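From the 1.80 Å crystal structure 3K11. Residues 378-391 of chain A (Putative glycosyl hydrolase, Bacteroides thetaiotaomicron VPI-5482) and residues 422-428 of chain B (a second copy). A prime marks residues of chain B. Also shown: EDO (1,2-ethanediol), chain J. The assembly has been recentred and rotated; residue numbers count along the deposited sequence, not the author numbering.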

# COMPACT_ATOMS: atom_id res chain seq x y z
N THR A 378 10.86 0.46 -22.65
CA THR A 378 10.93 -0.50 -21.50
C THR A 378 10.30 -1.84 -21.91
O THR A 378 9.14 -1.89 -22.38
CB THR A 378 10.20 0.10 -20.29
OG1 THR A 378 10.96 1.21 -19.81
CG2 THR A 378 10.00 -0.94 -19.15
N GLY A 379 11.08 -2.91 -21.75
CA GLY A 379 10.65 -4.27 -22.04
C GLY A 379 10.04 -4.93 -20.80
O GLY A 379 9.54 -4.26 -19.89
N MSE A 380 10.12 -6.26 -20.76
CA MSE A 380 9.43 -7.06 -19.74
C MSE A 380 10.39 -7.65 -18.74
O MSE A 380 11.41 -8.23 -19.11
CB MSE A 380 8.69 -8.21 -20.42
CG MSE A 380 7.81 -9.05 -19.46
SE MSE A 380 6.91 -10.45 -20.37
CE MSE A 380 5.82 -9.24 -21.54
N ALA A 381 10.07 -7.53 -17.47
CA ALA A 381 10.88 -8.13 -16.42
C ALA A 381 9.98 -8.96 -15.48
O ALA A 381 8.73 -8.77 -15.44
CB ALA A 381 11.62 -7.03 -15.59
N PHE A 382 10.63 -9.79 -14.69
CA PHE A 382 9.98 -10.49 -13.60
C PHE A 382 10.61 -10.16 -12.24
O PHE A 382 10.63 -10.96 -11.32
CB PHE A 382 9.92 -11.99 -13.90
CG PHE A 382 9.00 -12.29 -15.01
CD1 PHE A 382 7.63 -12.11 -14.83
CD2 PHE A 382 9.46 -12.63 -16.24
CE1 PHE A 382 6.76 -12.28 -15.87
CE2 PHE A 382 8.59 -12.81 -17.26
CZ PHE A 382 7.25 -12.66 -17.07
N ASP A 383 11.11 -8.94 -12.13
CA ASP A 383 11.58 -8.42 -10.83
C ASP A 383 11.23 -6.94 -10.80
O ASP A 383 11.10 -6.31 -11.85
CB ASP A 383 13.09 -8.65 -10.62
CG ASP A 383 13.96 -7.74 -11.47
OD1 ASP A 383 14.05 -6.53 -11.14
OD2 ASP A 383 14.61 -8.26 -12.42
N PRO A 384 11.01 -6.39 -9.59
CA PRO A 384 10.61 -4.98 -9.51
C PRO A 384 11.71 -3.96 -9.73
O PRO A 384 11.41 -2.86 -10.15
CB PRO A 384 10.09 -4.85 -8.08
CG PRO A 384 10.85 -5.92 -7.30
CD PRO A 384 10.98 -7.08 -8.28
N ALA A 385 12.95 -4.31 -9.44
CA ALA A 385 14.06 -3.34 -9.64
C ALA A 385 14.12 -2.80 -11.07
O ALA A 385 14.30 -1.60 -11.28
CB ALA A 385 15.41 -3.97 -9.20
N PHE A 386 13.96 -3.67 -12.05
CA PHE A 386 13.95 -3.26 -13.45
C PHE A 386 12.94 -2.12 -13.65
O PHE A 386 13.28 -1.06 -14.20
CB PHE A 386 13.61 -4.47 -14.32
CG PHE A 386 13.35 -4.13 -15.77
CD1 PHE A 386 14.40 -3.98 -16.65
CD2 PHE A 386 12.07 -3.92 -16.23
CE1 PHE A 386 14.17 -3.68 -17.95
CE2 PHE A 386 11.85 -3.66 -17.57
CZ PHE A 386 12.91 -3.51 -18.40
N TYR A 387 11.73 -2.31 -13.15
CA TYR A 387 10.68 -1.30 -13.39
C TYR A 387 10.93 -0.02 -12.60
O TYR A 387 10.72 1.08 -13.08
CB TYR A 387 9.31 -1.87 -13.09
CG TYR A 387 8.83 -2.89 -14.11
CD1 TYR A 387 8.34 -2.48 -15.34
CD2 TYR A 387 8.89 -4.26 -13.85
CE1 TYR A 387 7.94 -3.40 -16.29
CE2 TYR A 387 8.48 -5.19 -14.80
CZ TYR A 387 7.98 -4.76 -16.02
OH TYR A 387 7.56 -5.67 -16.97
N TYR A 388 11.33 -0.18 -11.36
CA TYR A 388 11.54 0.99 -10.49
C TYR A 388 12.62 1.92 -11.02
O TYR A 388 12.52 3.13 -10.83
CB TYR A 388 11.92 0.57 -9.08
CG TYR A 388 10.82 0.28 -8.10
CD1 TYR A 388 10.06 -0.88 -8.21
CD2 TYR A 388 10.63 1.07 -6.96
CE1 TYR A 388 9.10 -1.20 -7.27
CE2 TYR A 388 9.67 0.76 -6.01
CZ TYR A 388 8.92 -0.37 -6.15
OH TYR A 388 8.01 -0.71 -5.19
N TYR A 389 13.59 1.37 -11.75
CA TYR A 389 14.78 2.12 -12.15
C TYR A 389 14.83 2.45 -13.63
O TYR A 389 15.83 2.99 -14.09
CB TYR A 389 16.07 1.38 -11.73
CG TYR A 389 16.39 1.56 -10.29
CD1 TYR A 389 17.17 2.64 -9.87
CD2 TYR A 389 15.89 0.68 -9.33
CE1 TYR A 389 17.41 2.86 -8.53
CE2 TYR A 389 16.11 0.89 -7.97
CZ TYR A 389 16.89 1.99 -7.58
OH TYR A 389 17.21 2.19 -6.26
N ARG A 390 13.74 2.24 -14.34
CA ARG A 390 13.72 2.66 -15.78
C ARG A 390 14.04 4.13 -15.88
O ARG A 390 13.40 4.95 -15.22
CB ARG A 390 12.38 2.37 -16.42
CG ARG A 390 11.98 0.88 -16.52
CD ARG A 390 13.01 -0.03 -17.11
NE ARG A 390 13.39 0.34 -18.47
CZ ARG A 390 14.63 0.27 -18.98
NH1 ARG A 390 15.65 -0.11 -18.24
NH2 ARG A 390 14.83 0.65 -20.23
N PRO A 391 15.03 4.49 -16.69
CA PRO A 391 15.32 5.92 -16.87
C PRO A 391 14.18 6.75 -17.41
O PRO A 391 13.32 6.21 -18.09
CB PRO A 391 16.44 5.92 -17.90
CG PRO A 391 17.14 4.60 -17.67
CD PRO A 391 16.00 3.64 -17.40
N ASN B 422 18.08 -9.83 -21.11
CA ASN B 422 17.31 -9.66 -22.33
C ASN B 422 16.56 -8.34 -22.20
O ASN B 422 15.76 -8.18 -21.30
CB ASN B 422 16.35 -10.84 -22.52
CG ASN B 422 15.75 -10.87 -23.89
OD1 ASN B 422 15.68 -9.85 -24.58
ND2 ASN B 422 15.30 -12.05 -24.31
N ASP B 423 16.83 -7.39 -23.08
CA ASP B 423 16.14 -6.09 -22.98
C ASP B 423 16.37 -5.45 -21.60
O ASP B 423 15.50 -4.79 -21.07
CB ASP B 423 14.66 -6.34 -23.29
CG ASP B 423 14.00 -5.25 -24.05
OD1 ASP B 423 14.62 -4.22 -24.37
OD2 ASP B 423 12.81 -5.45 -24.31
N SER B 424 17.57 -5.64 -21.03
CA SER B 424 18.01 -5.00 -19.80
C SER B 424 17.41 -5.60 -18.55
O SER B 424 17.58 -5.04 -17.46
CB SER B 424 17.71 -3.47 -19.82
OG SER B 424 18.32 -2.82 -20.91
N ALA B 425 16.69 -6.72 -18.69
CA ALA B 425 16.07 -7.44 -17.56
C ALA B 425 16.68 -8.84 -17.43
O ALA B 425 16.93 -9.50 -18.43
CB ALA B 425 14.53 -7.58 -17.79
N VAL B 426 16.84 -9.31 -16.20
CA VAL B 426 17.25 -10.68 -15.96
C VAL B 426 16.13 -11.61 -16.39
O VAL B 426 14.98 -11.43 -15.97
CB VAL B 426 17.55 -10.90 -14.47
CG1 VAL B 426 17.75 -12.39 -14.17
CG2 VAL B 426 18.77 -10.06 -14.02
N GLN B 427 16.43 -12.57 -17.29
CA GLN B 427 15.48 -13.60 -17.68
C GLN B 427 16.07 -14.97 -17.49
O GLN B 427 17.24 -15.19 -17.74
CB GLN B 427 15.04 -13.40 -19.13
CG GLN B 427 14.15 -12.16 -19.32
CD GLN B 427 12.72 -12.34 -18.81
OE1 GLN B 427 12.26 -13.46 -18.63
NE2 GLN B 427 11.96 -11.23 -18.68
N TYR B 428 15.24 -15.90 -17.02
CA TYR B 428 15.66 -17.28 -16.80
C TYR B 428 15.35 -18.16 -17.98
O TYR B 428 14.20 -18.21 -18.43
CB TYR B 428 15.07 -17.84 -15.49
CG TYR B 428 16.02 -17.65 -14.34
CD1 TYR B 428 16.43 -16.38 -13.95
CD2 TYR B 428 16.56 -18.73 -13.65
CE1 TYR B 428 17.36 -16.20 -12.92
CE2 TYR B 428 17.46 -18.56 -12.62
CZ TYR B 428 17.89 -17.27 -12.26
OH TYR B 428 18.81 -17.08 -11.22
C1 EDO J . 12.09 -1.54 -25.62
O1 EDO J . 13.05 -1.98 -24.64
C2 EDO J . 10.95 -2.53 -25.78
O2 EDO J . 11.52 -3.83 -25.82
O HOH W 1 13.92 -2.47 -21.55
O HOH W 2 11.68 -7.78 -23.08
O HOH W 3 13.07 -8.92 -21.08
O HOH W 4 13.47 -9.70 -14.65
O HOH W 5 17.99 -0.01 -19.87

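The type I' turn Asn422′ to Ala425′ and the strand that begins at Ala425′ lie against the loop 379-383 and Phe386 of the short helix beyond; together the two stretches bury 387 Å². Apolar contact centres on Ala425′. Ala425′ CB lies over one face of the Phe386 ring, 4.1 Å from the centroid in a CH-pi contact, and packs 3.7 Å from Ala381 CB; the CA atoms of Ala381 and Ala425′ are 5.4 Å apart, and the small methyl groups meet between them. Phe386 points toward the turn, and its t rotamer (chi1 171°) carries the ring up to the turn, so that Ser424′ O meets the ring edge, 3.4 Å from Phe386 CD1. Asp383 is the N-cap: in its p rotamer (chi1 73°), Asp383 OD1 accepts from Phe386 N at 3.0 Å. Asp383 OD2 accepts from water 4 at 2.9 Å, and that water also donates to Val426′ O (2.6 Å) and accepts from Phe382 N (2.8 Å).

The one direct hydrogen bond across the contact is weak: Gln427′ NE2 to Met380 O, 3.1 Å at 131°. Gln427′ leaves its backbone sideways, but m torsions at chi1 and chi2 fold the chain so that its amide comes nearer, also placing Gln427′ NE2 3.8 Å from Phe382 CD2. Selenomethionine Met380, t at chi1 and chi2, leads its end away and contributes its carbonyl instead. Gly379 suits a tight spot: an ideal CB would sit 2.0 Å from Asp423′ OD2. That carboxylate, with chi1 off-well at -143°, takes hydrogen bonds from both ethanediol hydroxyls, EDO O1 to Asp423′ OD1 (2.7 Å) and EDO O2 to Asp423′ OD2 (2.6 Å), while water 2 links Asp423′ OD2 (2.9 Å) to Met380 N (3.2 Å). Arg390, m through chi1 to chi3, curls back so that Arg390 NE donates to Thr378 OG1 (2.9 Å), while water 5 joins Arg390 NH1 (2.9 Å) to Ser424′ OG (3.0 Å).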